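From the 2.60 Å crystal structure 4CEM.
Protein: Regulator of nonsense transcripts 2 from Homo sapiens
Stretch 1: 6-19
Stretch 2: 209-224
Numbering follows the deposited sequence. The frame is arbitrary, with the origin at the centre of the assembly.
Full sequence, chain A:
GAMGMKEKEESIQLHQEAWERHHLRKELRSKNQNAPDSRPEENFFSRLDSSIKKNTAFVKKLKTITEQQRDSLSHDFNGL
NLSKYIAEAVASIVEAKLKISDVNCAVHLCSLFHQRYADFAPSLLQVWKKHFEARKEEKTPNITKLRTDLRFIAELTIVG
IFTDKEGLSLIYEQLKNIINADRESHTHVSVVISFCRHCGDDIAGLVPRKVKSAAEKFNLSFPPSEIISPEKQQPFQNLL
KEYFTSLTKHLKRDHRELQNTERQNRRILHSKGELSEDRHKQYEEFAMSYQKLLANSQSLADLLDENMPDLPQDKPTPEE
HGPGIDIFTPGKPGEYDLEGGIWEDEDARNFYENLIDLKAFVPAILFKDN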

# COMPACT_ATOMS: atom_id res chain seq x y z
N LYS A 6 -29.37 -4.18 -0.03
CA LYS A 6 -28.10 -3.62 -0.48
C LYS A 6 -26.92 -4.10 0.37
O LYS A 6 -25.88 -4.47 -0.17
CB LYS A 6 -28.17 -2.08 -0.44
CG LYS A 6 -26.89 -1.38 -0.89
CD LYS A 6 -27.14 0.03 -1.40
CE LYS A 6 -25.97 0.53 -2.25
NZ LYS A 6 -26.24 1.83 -2.92
N GLU A 7 -27.10 -4.10 1.68
CA GLU A 7 -26.05 -4.49 2.62
C GLU A 7 -25.50 -5.90 2.38
O GLU A 7 -24.32 -6.15 2.58
CB GLU A 7 -26.56 -4.38 4.06
CG GLU A 7 -25.47 -4.12 5.07
CD GLU A 7 -25.87 -4.47 6.49
OE1 GLU A 7 -27.08 -4.42 6.80
OE2 GLU A 7 -24.97 -4.80 7.29
N LYS A 8 -26.37 -6.82 1.96
CA LYS A 8 -25.93 -8.18 1.67
C LYS A 8 -25.07 -8.24 0.40
O LYS A 8 -24.08 -8.97 0.36
CB LYS A 8 -27.13 -9.14 1.57
CG LYS A 8 -26.76 -10.55 1.16
CD LYS A 8 -27.77 -11.59 1.61
CE LYS A 8 -27.25 -13.00 1.36
NZ LYS A 8 -27.98 -14.04 2.14
N GLU A 9 -25.43 -7.46 -0.62
CA GLU A 9 -24.70 -7.51 -1.88
C GLU A 9 -23.29 -6.95 -1.74
O GLU A 9 -22.35 -7.47 -2.35
CB GLU A 9 -25.47 -6.79 -2.98
CG GLU A 9 -26.73 -7.55 -3.42
CD GLU A 9 -27.50 -6.85 -4.54
OE1 GLU A 9 -27.53 -5.60 -4.56
OE2 GLU A 9 -28.09 -7.57 -5.39
N GLU A 10 -23.14 -5.91 -0.93
CA GLU A 10 -21.83 -5.37 -0.63
C GLU A 10 -20.97 -6.39 0.11
O GLU A 10 -19.78 -6.53 -0.19
CB GLU A 10 -21.95 -4.09 0.19
CG GLU A 10 -22.39 -2.88 -0.63
CD GLU A 10 -22.99 -1.76 0.20
OE1 GLU A 10 -22.79 -1.74 1.44
OE2 GLU A 10 -23.68 -0.90 -0.40
N SER A 11 -21.57 -7.10 1.06
CA SER A 11 -20.86 -8.13 1.83
C SER A 11 -20.40 -9.28 0.94
O SER A 11 -19.28 -9.76 1.07
CB SER A 11 -21.72 -8.65 2.97
OG SER A 11 -21.92 -7.66 3.96
N ILE A 12 -21.26 -9.72 0.04
CA ILE A 12 -20.86 -10.74 -0.92
C ILE A 12 -19.70 -10.26 -1.77
O ILE A 12 -18.78 -11.02 -2.04
CB ILE A 12 -22.05 -11.19 -1.80
CG1 ILE A 12 -22.94 -12.14 -1.01
CG2 ILE A 12 -21.57 -11.87 -3.07
CD1 ILE A 12 -24.28 -12.38 -1.67
N GLN A 13 -19.72 -8.99 -2.18
CA GLN A 13 -18.61 -8.43 -2.95
C GLN A 13 -17.32 -8.42 -2.15
O GLN A 13 -16.29 -8.88 -2.63
CB GLN A 13 -18.93 -7.01 -3.45
CG GLN A 13 -19.54 -6.97 -4.85
CD GLN A 13 -18.59 -7.47 -5.92
OE1 GLN A 13 -17.46 -6.98 -6.03
NE2 GLN A 13 -19.04 -8.44 -6.72
N LEU A 14 -17.37 -7.89 -0.93
CA LEU A 14 -16.20 -7.88 -0.06
C LEU A 14 -15.63 -9.30 0.01
O LEU A 14 -14.48 -9.54 -0.38
CB LEU A 14 -16.59 -7.38 1.33
CG LEU A 14 -15.47 -7.07 2.33
CD1 LEU A 14 -14.70 -5.81 1.93
CD2 LEU A 14 -16.04 -6.92 3.74
N HIS A 15 -16.47 -10.23 0.44
CA HIS A 15 -16.15 -11.66 0.51
C HIS A 15 -15.58 -12.25 -0.78
O HIS A 15 -14.68 -13.08 -0.73
CB HIS A 15 -17.42 -12.39 0.95
CG HIS A 15 -17.34 -13.89 0.92
ND1 HIS A 15 -16.82 -14.61 1.93
CD2 HIS A 15 -17.78 -14.80 -0.02
CE1 HIS A 15 -16.91 -15.92 1.64
NE2 HIS A 15 -17.50 -16.03 0.44
N GLN A 16 -16.08 -11.83 -1.93
CA GLN A 16 -15.58 -12.34 -3.21
C GLN A 16 -14.18 -11.81 -3.52
O GLN A 16 -13.33 -12.54 -4.03
CB GLN A 16 -16.54 -11.92 -4.32
CG GLN A 16 -16.16 -12.42 -5.70
CD GLN A 16 -17.24 -12.10 -6.71
OE1 GLN A 16 -17.90 -11.06 -6.63
NE2 GLN A 16 -17.43 -13.00 -7.67
N GLU A 17 -13.97 -10.53 -3.23
CA GLU A 17 -12.68 -9.89 -3.46
C GLU A 17 -11.62 -10.46 -2.54
O GLU A 17 -10.48 -10.68 -2.95
CB GLU A 17 -12.78 -8.37 -3.27
CG GLU A 17 -13.23 -7.65 -4.53
CD GLU A 17 -13.88 -6.31 -4.25
OE1 GLU A 17 -13.48 -5.62 -3.28
OE2 GLU A 17 -14.80 -5.95 -5.01
N ALA A 18 -12.00 -10.67 -1.28
CA ALA A 18 -11.14 -11.29 -0.30
C ALA A 18 -10.57 -12.60 -0.84
O ALA A 18 -9.37 -12.83 -0.81
CB ALA A 18 -11.92 -11.53 0.98
N TRP A 19 -11.44 -13.45 -1.38
CA TRP A 19 -11.00 -14.76 -1.84
C TRP A 19 -10.17 -14.69 -3.10
O TRP A 19 -9.17 -15.41 -3.21
CB TRP A 19 -12.18 -15.72 -1.98
CG TRP A 19 -12.57 -16.29 -0.64
CD1 TRP A 19 -13.61 -15.90 0.19
CD2 TRP A 19 -11.88 -17.35 0.08
NE1 TRP A 19 -13.62 -16.63 1.34
CE2 TRP A 19 -12.60 -17.52 1.34
CE3 TRP A 19 -10.78 -18.15 -0.17
CZ2 TRP A 19 -12.23 -18.47 2.28
CZ3 TRP A 19 -10.40 -19.09 0.78
CH2 TRP A 19 -11.12 -19.25 1.97
N ARG A 209 -13.42 -4.64 11.19
CA ARG A 209 -14.77 -4.73 11.74
C ARG A 209 -15.81 -5.08 10.67
O ARG A 209 -16.69 -5.90 10.93
CB ARG A 209 -15.14 -3.44 12.46
CG ARG A 209 -16.40 -3.52 13.32
CD ARG A 209 -16.41 -2.50 14.46
NE ARG A 209 -15.31 -2.72 15.41
CZ ARG A 209 -15.10 -2.01 16.52
NH1 ARG A 209 -15.91 -1.01 16.84
NH2 ARG A 209 -14.08 -2.30 17.31
N LYS A 210 -15.71 -4.48 9.49
CA LYS A 210 -16.62 -4.81 8.38
C LYS A 210 -16.60 -6.32 8.08
O LYS A 210 -17.66 -6.94 7.91
CB LYS A 210 -16.26 -4.07 7.09
CG LYS A 210 -16.37 -2.56 7.15
CD LYS A 210 -16.54 -1.96 5.75
CE LYS A 210 -16.66 -0.44 5.80
NZ LYS A 210 -17.34 0.11 4.59
N VAL A 211 -15.41 -6.89 7.97
CA VAL A 211 -15.26 -8.30 7.65
C VAL A 211 -15.86 -9.15 8.77
O VAL A 211 -16.61 -10.09 8.50
CB VAL A 211 -13.79 -8.71 7.45
CG1 VAL A 211 -13.67 -10.22 7.26
CG2 VAL A 211 -13.17 -7.96 6.27
N LYS A 212 -15.54 -8.80 10.01
CA LYS A 212 -16.08 -9.53 11.15
C LYS A 212 -17.59 -9.46 11.13
O LYS A 212 -18.27 -10.49 11.22
CB LYS A 212 -15.55 -8.96 12.47
CG LYS A 212 -14.10 -9.32 12.74
CD LYS A 212 -13.77 -9.02 14.19
CE LYS A 212 -12.30 -9.25 14.51
NZ LYS A 212 -12.06 -9.07 15.97
N SER A 213 -18.10 -8.25 10.98
CA SER A 213 -19.54 -8.03 10.93
C SER A 213 -20.21 -8.77 9.77
O SER A 213 -21.26 -9.37 9.94
CB SER A 213 -19.82 -6.53 10.82
OG SER A 213 -19.41 -5.88 12.01
N ALA A 214 -19.59 -8.75 8.60
CA ALA A 214 -20.18 -9.42 7.45
C ALA A 214 -20.21 -10.92 7.69
O ALA A 214 -21.17 -11.59 7.34
CB ALA A 214 -19.40 -9.10 6.18
N ALA A 215 -19.15 -11.44 8.32
CA ALA A 215 -19.01 -12.88 8.52
C ALA A 215 -20.11 -13.41 9.44
O ALA A 215 -20.76 -14.39 9.12
CB ALA A 215 -17.64 -13.22 9.09
N GLU A 216 -20.31 -12.73 10.56
CA GLU A 216 -21.30 -13.15 11.54
C GLU A 216 -22.72 -12.97 10.99
O GLU A 216 -23.53 -13.89 11.07
CB GLU A 216 -21.12 -12.38 12.85
CG GLU A 216 -22.12 -12.70 13.96
CD GLU A 216 -22.06 -14.14 14.47
OE1 GLU A 216 -20.99 -14.78 14.35
OE2 GLU A 216 -23.08 -14.63 15.01
N LYS A 217 -23.00 -11.81 10.41
CA LYS A 217 -24.34 -11.46 9.97
C LYS A 217 -24.84 -12.32 8.81
O LYS A 217 -26.02 -12.66 8.76
CB LYS A 217 -24.38 -9.99 9.55
CG LYS A 217 -25.76 -9.37 9.49
CD LYS A 217 -25.65 -7.89 9.15
CE LYS A 217 -26.88 -7.08 9.53
NZ LYS A 217 -27.75 -6.78 8.36
N PHE A 218 -23.94 -12.68 7.90
CA PHE A 218 -24.33 -13.37 6.66
C PHE A 218 -23.75 -14.77 6.52
O PHE A 218 -23.93 -15.43 5.49
CB PHE A 218 -23.94 -12.51 5.46
CG PHE A 218 -24.58 -11.15 5.47
CD1 PHE A 218 -25.93 -11.00 5.15
CD2 PHE A 218 -23.84 -10.02 5.79
CE1 PHE A 218 -26.53 -9.74 5.15
CE2 PHE A 218 -24.44 -8.76 5.79
CZ PHE A 218 -25.79 -8.62 5.47
N ASN A 219 -23.08 -15.23 7.58
CA ASN A 219 -22.50 -16.58 7.63
C ASN A 219 -21.61 -16.87 6.43
O ASN A 219 -21.66 -17.94 5.81
CB ASN A 219 -23.61 -17.61 7.79
CG ASN A 219 -24.37 -17.43 9.09
OD1 ASN A 219 -23.85 -17.71 10.17
ND2 ASN A 219 -25.60 -16.95 9.00
N LEU A 220 -20.79 -15.88 6.11
CA LEU A 220 -19.77 -15.99 5.10
C LEU A 220 -18.43 -16.27 5.79
O LEU A 220 -18.07 -15.61 6.76
CB LEU A 220 -19.67 -14.68 4.34
CG LEU A 220 -20.96 -14.23 3.64
CD1 LEU A 220 -20.81 -12.78 3.17
CD2 LEU A 220 -21.32 -15.17 2.49
N SER A 221 -17.71 -17.26 5.27
CA SER A 221 -16.40 -17.63 5.77
C SER A 221 -15.28 -16.96 4.99
O SER A 221 -15.05 -17.28 3.83
CB SER A 221 -16.25 -19.14 5.68
OG SER A 221 -14.89 -19.49 5.53
N PHE A 222 -14.57 -16.05 5.63
CA PHE A 222 -13.50 -15.27 4.97
C PHE A 222 -12.15 -16.00 4.98
O PHE A 222 -11.92 -16.85 5.83
CB PHE A 222 -13.36 -13.90 5.65
CG PHE A 222 -14.38 -12.91 5.19
CD1 PHE A 222 -15.66 -12.93 5.71
CD2 PHE A 222 -14.07 -11.98 4.20
CE1 PHE A 222 -16.61 -12.02 5.28
CE2 PHE A 222 -15.02 -11.07 3.77
CZ PHE A 222 -16.29 -11.09 4.31
N PRO A 223 -11.23 -15.63 4.05
CA PRO A 223 -10.01 -16.40 3.87
C PRO A 223 -9.14 -16.41 5.12
O PRO A 223 -9.10 -15.44 5.85
CB PRO A 223 -9.27 -15.65 2.74
CG PRO A 223 -10.22 -14.64 2.21
CD PRO A 223 -11.17 -14.35 3.32
N PRO A 224 -8.44 -17.51 5.36
CA PRO A 224 -7.58 -17.55 6.54
C PRO A 224 -6.26 -16.80 6.30
O PRO A 224 -5.81 -16.69 5.15
CB PRO A 224 -7.32 -19.05 6.71
CG PRO A 224 -7.35 -19.59 5.31
CD PRO A 224 -8.23 -18.67 4.48
O HOH W 1 -26.64 -15.07 4.51

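How do a helix and a helix-plus-tail, almost 200 residues apart in sequence, come to bury 792 Å² between them? The helix 6-19 meets helix 209-218 at 114° between their N-to-C directions, and the small residues S11 and A214 sit where the backbones come nearest, their CA atoms 5.8 Å apart. Beyond F218 the second stretch leaves the helix: N219, with positive phi, starts an extended segment that runs along the first helix as far as W19. Contact therefore continues well past the helix crossing.

Which polar groups find partners across the contact? At one end, K217 NZ donates to E7 OE1 at 2.9 Å, a salt bridge that pairs opposite charges at the exposed margin. At the other, W19 NE1 donates to S221 O at 2.9 Å, with an N-H...O angle of 147°; the extended backbone leaves this carbonyl free to accept, and the indole supplies a donor from a largely apolar ring. The same oxygen lies near the plane of the imidazole, 3.2 Å from H15 CE1. A water spans the gap near the start of the first helix, accepting from K8 NZ at 2.9 Å and donating to F218 O, also at 2.9 Å.

What becomes of the buried hydroxyl of S11? It turns back on its own helix: with chi1 in the m well, S11 OG donates to E7 O at 3.2 Å, while E7 O also accepts from S11 N at 3.3 Å. Its hydrogen is thus used locally, and the oxygen can pack against carbon, 3.7 Å from A214 CB and 3.3 Å from F218 CE2. Serine is compact enough for this close crossing.

How do the rings and aliphatic groups fill the remaining space? F218 points toward the first helix and receives K8 CA in an off-centre CH-pi contact, 4.2 Å from the ring centroid. The CB of L220 makes a similar approach to the H15 ring, at 4.1 Å from its centroid. H15 in turn directs its edge at the face of F222, the planes at 88° and the centroids 5.2 Å apart. Although F222 starts with its CA-to-CB bond pointing away, its ring comes back to the helix, where CD2 lies 3.9 Å from A18 CB and CZ 4.2 Å from L14 CD2. Finally, the flat face of W19 suits the proline ring: P223 CG sits over its five-membered ring, 3.8 Å from the centroid.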